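Local coordinates for protein aspartate aminotransferase (Leishmania major, PDB 4H51) that probably catalyses the pyridoxal-phosphate-dependent transfer of an amino group from L-aspartate to 2-oxoglutarate, working as a homodimer, at residues L175-M180 with W212-S217; T164-D169 with K181-A186. All blocks are in the same frame, centred on the assembly; numbering follows the deposited sequence.

Contact 1 of 2, residues L175-M180 with W212-S217; sequences LNFEGM and WNEIAS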
loop_
_atom_site.group_PDB
_atom_site.type_symbol
_atom_site.label_atom_id
_atom_site.label_comp_id
_atom_site.label_asym_id
_atom_site.label_seq_id
_atom_site.Cartn_x
_atom_site.Cartn_y
_atom_site.Cartn_z
ATOM N N LEU B 175 -29.259 -9.551 16.230
ATOM C CA LEU B 175 -28.089 -10.005 16.963
ATOM C C LEU B 175 -28.435 -11.104 17.956
ATOM O O LEU B 175 -29.304 -10.943 18.779
ATOM C CB LEU B 175 -27.430 -8.838 17.729
ATOM C CG LEU B 175 -26.138 -8.335 17.161
ATOM C CD1 LEU B 175 -26.399 -7.964 15.710
ATOM C CD2 LEU B 175 -25.595 -7.151 17.983
ATOM N N ASN B 176 -27.736 -12.212 17.882
ATOM C CA ASN B 176 -27.730 -13.180 18.969
ATOM C C ASN B 176 -26.822 -12.662 20.074
ATOM O O ASN B 176 -25.654 -13.073 20.204
ATOM C CB ASN B 176 -27.218 -14.532 18.474
ATOM C CG ASN B 176 -27.201 -15.602 19.569
ATOM O OD1 ASN B 176 -27.556 -15.370 20.726
ATOM N ND2 ASN B 176 -26.797 -16.799 19.182
ATOM N N PHE B 177 -27.352 -11.752 20.880
ATOM C CA PHE B 177 -26.519 -11.060 21.835
ATOM C C PHE B 177 -26.106 -11.957 22.981
ATOM O O PHE B 177 -24.964 -11.855 23.489
ATOM C CB PHE B 177 -27.177 -9.803 22.364
ATOM C CG PHE B 177 -26.236 -8.937 23.141
ATOM C CD1 PHE B 177 -25.063 -8.445 22.544
ATOM C CD2 PHE B 177 -26.499 -8.626 24.461
ATOM C CE1 PHE B 177 -24.199 -7.643 23.276
ATOM C CE2 PHE B 177 -25.629 -7.821 25.188
ATOM C CZ PHE B 177 -24.493 -7.328 24.597
ATOM N N GLU B 178 -26.986 -12.880 23.376
ATOM C CA GLU B 178 -26.619 -13.824 24.448
ATOM C C GLU B 178 -25.452 -14.739 24.019
ATOM O O GLU B 178 -24.557 -15.000 24.799
ATOM C CB GLU B 178 -27.845 -14.634 24.937
ATOM C CG GLU B 178 -28.912 -13.752 25.626
ATOM C CD GLU B 178 -28.391 -12.949 26.830
ATOM O OE1 GLU B 178 -27.719 -13.523 27.709
ATOM O OE2 GLU B 178 -28.621 -11.722 26.902
ATOM N N GLY B 179 -25.445 -15.153 22.762
ATOM C CA GLY B 179 -24.408 -15.992 22.235
ATOM C C GLY B 179 -23.098 -15.224 22.131
ATOM O O GLY B 179 -22.024 -15.774 22.431
ATOM N N MET B 180 -23.201 -13.966 21.746
ATOM C CA MET B 180 -22.033 -13.100 21.639
ATOM C C MET B 180 -21.354 -12.952 22.982
ATOM O O MET B 180 -20.152 -13.145 23.098
ATOM C CB MET B 180 -22.396 -11.728 21.084
ATOM C CG MET B 180 -21.176 -10.829 20.896
ATOM S SD MET B 180 -21.647 -9.288 20.069
ATOM C CE MET B 180 -20.063 -8.488 19.798
ATOM N N TRP B 212 -23.524 -2.209 23.299
ATOM C CA TRP B 212 -22.125 -1.776 23.296
ATOM C C TRP B 212 -21.571 -1.576 24.671
ATOM O O TRP B 212 -20.417 -1.912 24.904
ATOM C CB TRP B 212 -21.894 -0.499 22.527
ATOM C CG TRP B 212 -21.806 -0.667 21.038
ATOM C CD1 TRP B 212 -22.575 -0.027 20.083
ATOM C CD2 TRP B 212 -20.867 -1.476 20.288
ATOM N NE1 TRP B 212 -22.184 -0.394 18.827
ATOM C CE2 TRP B 212 -21.174 -1.281 18.891
ATOM C CE3 TRP B 212 -19.825 -2.317 20.631
ATOM C CZ2 TRP B 212 -20.447 -1.902 17.889
ATOM C CZ3 TRP B 212 -19.125 -2.950 19.619
ATOM C CH2 TRP B 212 -19.405 -2.723 18.293
ATOM N N ASN B 213 -22.340 -0.952 25.575
ATOM C CA ASN B 213 -21.852 -0.770 26.940
ATOM C C ASN B 213 -21.582 -2.123 27.614
ATOM O O ASN B 213 -20.546 -2.296 28.318
ATOM C CB ASN B 213 -22.851 0.071 27.757
ATOM C CG ASN B 213 -22.250 0.618 29.062
ATOM O OD1 ASN B 213 -21.172 1.213 29.072
ATOM N ND2 ASN B 213 -22.985 0.475 30.157
ATOM N N GLU B 214 -22.464 -3.099 27.396
ATOM C CA GLU B 214 -22.249 -4.442 27.982
ATOM C C GLU B 214 -21.025 -5.112 27.363
ATOM O O GLU B 214 -20.261 -5.736 28.069
ATOM C CB GLU B 214 -23.432 -5.347 27.786
ATOM C CG GLU B 214 -24.637 -4.984 28.636
ATOM C CD GLU B 214 -25.690 -6.104 28.642
ATOM O OE1 GLU B 214 -25.347 -7.287 28.885
ATOM O OE2 GLU B 214 -26.873 -5.807 28.374
ATOM N N ILE B 215 -20.811 -4.908 26.059
ATOM C CA ILE B 215 -19.644 -5.515 25.400
ATOM C C ILE B 215 -18.363 -4.897 25.954
ATOM O O ILE B 215 -17.375 -5.604 26.189
ATOM C CB ILE B 215 -19.677 -5.314 23.891
ATOM C CG1 ILE B 215 -20.844 -6.072 23.267
ATOM C CG2 ILE B 215 -18.366 -5.841 23.251
ATOM C CD1 ILE B 215 -21.212 -5.543 21.898
ATOM N N ALA B 216 -18.364 -3.581 26.174
ATOM C CA ALA B 216 -17.188 -2.934 26.796
ATOM C C ALA B 216 -16.884 -3.537 28.164
ATOM O O ALA B 216 -15.730 -3.807 28.457
ATOM C CB ALA B 216 -17.345 -1.431 26.900
ATOM N N SER B 217 -17.887 -3.703 29.012
ATOM C CA SER B 217 -17.669 -4.294 30.330
ATOM C C SER B 217 -17.019 -5.686 30.261
ATOM O O SER B 217 -16.143 -6.011 31.059
ATOM C CB SER B 217 -18.993 -4.428 31.081
ATOM O OG SER B 217 -19.512 -3.162 31.332
#
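Met180 and Ile215 bring the two backbones nearest to each other, their CA atoms 8.8 Å apart, a spacing at which helix 177-186 and helix 209-221 meet through side chains. Phe177 carries much of the contact. With CG anti to the backbone N (chi1 -169°), its ring reaches toward the second helix and presents its rim rather than a face. Glu214 CB and Ile215 CG1 both lie in the ring plane at that edge, Ile215 CG1 3.7 Å from Phe177 CE1 and Glu214 CB 3.9 Å from Phe177 CZ. The Glu214 carboxylate stands almost upright to the ring, 86° between the planes, and its OE1 comes within 3.7 Å of Phe177 CE2; an anion beside ring hydrogens is probably mildly favourable. That oxygen's stronger partner is Lys181 NZ, in a salt bridge. Met180, fully extended, crosses Ile215 at about a right angle; the methyls make the nearest contact, Met180 CE 3.8 Å from Ile215 CD1. Asn176 is the N-cap of the first helix, its OD1 accepting from Gly179 N at 2.9 Å, with the donor well above the carbonyl plane. Around this joint, Met180 packs on Tyr165 and Tyr167 of strand 162-169, Phe177 on Gln211 of helix 209-221, and Ile215 on Phe250 of helix 245-252.

Contact 2 of 2, residues T164-D169 with K181-A186; sequences TYAYYD and KKDILA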
loop_
_atom_site.group_PDB
_atom_site.type_symbol
_atom_site.label_atom_id
_atom_site.label_comp_id
_atom_site.label_asym_id
_atom_site.label_seq_id
_atom_site.Cartn_x
_atom_site.Cartn_y
_atom_site.Cartn_z
ATOM N N THR B 164 -14.464 -17.523 15.756
ATOM C CA THR B 164 -15.593 -16.652 15.587
ATOM C C THR B 164 -16.411 -16.453 16.864
ATOM O O THR B 164 -16.390 -17.313 17.746
ATOM C CB THR B 164 -16.511 -17.159 14.472
ATOM O OG1 THR B 164 -17.047 -18.437 14.868
ATOM C CG2 THR B 164 -15.707 -17.289 13.139
ATOM N N TYR B 165 -17.071 -15.292 16.963
ATOM C CA TYR B 165 -18.090 -15.076 17.993
ATOM C C TYR B 165 -19.452 -15.064 17.331
ATOM O O TYR B 165 -19.626 -14.504 16.226
ATOM C CB TYR B 165 -17.883 -13.799 18.827
ATOM C CG TYR B 165 -17.703 -12.532 18.084
ATOM C CD1 TYR B 165 -16.441 -12.120 17.700
ATOM C CD2 TYR B 165 -18.775 -11.721 17.790
ATOM C CE1 TYR B 165 -16.243 -10.913 17.016
ATOM C CE2 TYR B 165 -18.595 -10.511 17.089
ATOM C CZ TYR B 165 -17.313 -10.114 16.733
ATOM O OH TYR B 165 -17.072 -8.953 16.045
ATOM N N ALA B 166 -20.400 -15.707 18.015
ATOM C CA ALA B 166 -21.792 -15.609 17.644
ATOM C C ALA B 166 -22.173 -14.142 17.483
ATOM O O ALA B 166 -21.785 -13.308 18.276
ATOM C CB ALA B 166 -22.654 -16.272 18.717
ATOM N N TYR B 167 -22.939 -13.827 16.461
ATOM C CA TYR B 167 -23.249 -12.446 16.173
ATOM C C TYR B 167 -24.619 -12.349 15.530
ATOM O O TYR B 167 -25.564 -11.880 16.182
ATOM C CB TYR B 167 -22.136 -11.799 15.319
ATOM C CG TYR B 167 -22.368 -10.315 15.170
ATOM C CD1 TYR B 167 -22.086 -9.471 16.226
ATOM C CD2 TYR B 167 -22.951 -9.771 14.033
ATOM C CE1 TYR B 167 -22.356 -8.120 16.166
ATOM C CE2 TYR B 167 -23.187 -8.408 13.951
ATOM C CZ TYR B 167 -22.887 -7.578 15.022
ATOM O OH TYR B 167 -23.133 -6.195 15.024
ATOM N N TYR B 168 -24.746 -12.791 14.285
ATOM C CA TYR B 168 -26.025 -12.664 13.557
ATOM C C TYR B 168 -26.823 -13.950 13.646
ATOM O O TYR B 168 -26.271 -15.025 13.471
ATOM C CB TYR B 168 -25.769 -12.350 12.098
ATOM C CG TYR B 168 -27.003 -11.946 11.349
ATOM C CD1 TYR B 168 -27.691 -10.780 11.697
ATOM C CD2 TYR B 168 -27.476 -12.696 10.305
ATOM C CE1 TYR B 168 -28.825 -10.387 11.024
ATOM C CE2 TYR B 168 -28.614 -12.315 9.612
ATOM C CZ TYR B 168 -29.280 -11.163 9.974
ATOM O OH TYR B 168 -30.422 -10.747 9.315
ATOM N N ASP B 169 -28.106 -13.808 13.947
ATOM C CA ASP B 169 -29.048 -14.916 13.948
ATOM C C ASP B 169 -30.022 -14.808 12.751
ATOM O O ASP B 169 -30.929 -14.023 12.760
ATOM C CB ASP B 169 -29.824 -14.889 15.244
ATOM C CG ASP B 169 -30.693 -16.094 15.400
ATOM O OD1 ASP B 169 -30.710 -16.927 14.476
ATOM O OD2 ASP B 169 -31.342 -16.205 16.448
ATOM N N LYS B 181 -22.148 -12.632 24.000
ATOM C CA LYS B 181 -21.605 -12.506 25.348
ATOM C C LYS B 181 -20.977 -13.823 25.806
ATOM O O LYS B 181 -19.904 -13.819 26.413
ATOM C CB LYS B 181 -22.679 -12.058 26.320
ATOM C CG LYS B 181 -23.106 -10.607 26.098
ATOM C CD LYS B 181 -24.057 -10.052 27.169
ATOM C CE LYS B 181 -25.434 -10.688 27.136
ATOM N NZ LYS B 181 -26.276 -10.223 28.290
ATOM N N LYS B 182 -21.672 -14.932 25.549
ATOM C CA LYS B 182 -21.173 -16.245 25.908
ATOM C C LYS B 182 -19.791 -16.473 25.280
ATOM O O LYS B 182 -18.892 -16.912 25.953
ATOM C CB LYS B 182 -22.160 -17.300 25.437
ATOM C CG LYS B 182 -21.799 -18.741 25.768
ATOM C CD LYS B 182 -23.063 -19.609 25.685
ATOM C CE LYS B 182 -22.782 -21.011 25.182
ATOM N NZ LYS B 182 -21.881 -21.727 26.127
ATOM N N ASP B 183 -19.645 -16.188 23.992
ATOM C CA ASP B 183 -18.361 -16.424 23.336
ATOM C C ASP B 183 -17.221 -15.484 23.827
ATOM O O ASP B 183 -16.045 -15.895 23.928
ATOM C CB ASP B 183 -18.544 -16.339 21.813
ATOM C CG ASP B 183 -19.298 -17.537 21.230
ATOM O OD1 ASP B 183 -19.593 -18.541 21.967
ATOM O OD2 ASP B 183 -19.692 -17.444 20.036
ATOM N N ILE B 184 -17.557 -14.227 24.115
ATOM C CA ILE B 184 -16.597 -13.264 24.691
ATOM C C ILE B 184 -16.098 -13.818 26.014
ATOM O O ILE B 184 -14.941 -13.772 26.302
ATOM C CB ILE B 184 -17.241 -11.854 24.873
ATOM C CG1 ILE B 184 -17.559 -11.227 23.513
ATOM C CG2 ILE B 184 -16.336 -10.867 25.654
ATOM C CD1 ILE B 184 -18.554 -10.057 23.605
ATOM N N LEU B 185 -17.018 -14.345 26.813
ATOM C CA LEU B 185 -16.677 -14.846 28.143
ATOM C C LEU B 185 -15.909 -16.193 28.058
ATOM O O LEU B 185 -15.033 -16.478 28.888
ATOM C CB LEU B 185 -17.959 -14.945 29.006
ATOM C CG LEU B 185 -18.491 -13.628 29.633
ATOM C CD1 LEU B 185 -19.845 -13.850 30.307
ATOM C CD2 LEU B 185 -17.451 -13.128 30.610
ATOM N N ALA B 186 -16.266 -17.028 27.082
ATOM C CA ALA B 186 -15.681 -18.368 26.941
ATOM C C ALA B 186 -14.244 -18.308 26.397
ATOM O O ALA B 186 -13.427 -19.185 26.642
ATOM C CB ALA B 186 -16.557 -19.253 26.052
#
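Asp183, on helix 177-186, takes the backbone N-H of Ala166 in strand 162-169, and this is the polar bond of the contact. Ala166 N lies 2.8 Å from Asp183 OD2, and the N-H points almost straight at the oxygen (172°). The donor meets OD2 on its anti side, slightly out of the carboxylate plane. The CB of Asp183 already points toward the strand, which brings the acid up to the amide.

Backbone pairing changes from one residue to the next here. Tyr165 makes backbone hydrogen bonds with Leu142 and Asp144 of the parallel strand 140-144, whereas the Ala166 N-H goes to Asp183. Strand and helix run largely antiparallel: the axes of segments 164-166 and 181-186 approach to 7.0 Å, with 140° between their N-to-C directions. They belong to a beta-alpha-beta crossover: the chain leaves strand 162-169, passes through the short antiparallel strand 174-175 and helix 177-186, and re-enters the sheet as strand 192-196, parallel to the first and beyond strand 140-144. This is part of the mixed-sheet large domain of fold type I aminotransferases.

Van der Waals contacts flank the bond. Ala166 CB, pointing toward the helix, approaches Asp183 OD2 to 3.4 Å, and Tyr165 CB rests 4.0 Å from Asp183 CB. Beyond CB the Tyr165 side chain leaves the helix: chi1 of 52° sets CG between the backbone N and the carbonyl carbon, and the side chain touches Tyr141 and Ser143 of strand 140-144. Its OH is hydrogen-bonded to Ile194 O of strand 192-196. Ile184, next to Asp183, instead packs on Phe193 of that strand and on Leu218 and Met219 of helix 209-221.

Helix 177-186 serves both contacts, and their centres lie about 8 Å apart. Contact 1 joins its first turn to helix 209-221; contact 2 joins its later turns to strand 162-169. The two touch directly: Lys181, from the helix segment of contact 2, reaches Glu214 of contact 1, NZ to OE1 3.1 Å; Met180 CB packs 3.3 Å from Ala166 O; and Asn176 N lies 2.8 Å from Tyr167 O, a probable hydrogen bond from the N-cap residue of the helix to the break in strand 162-169. Each centre is about 20 Å from the chain's centre, and neither contact includes Lys265, which carries the pyridoxal phosphate. Tyr167, in segment 164-169, stacks its ring with His200.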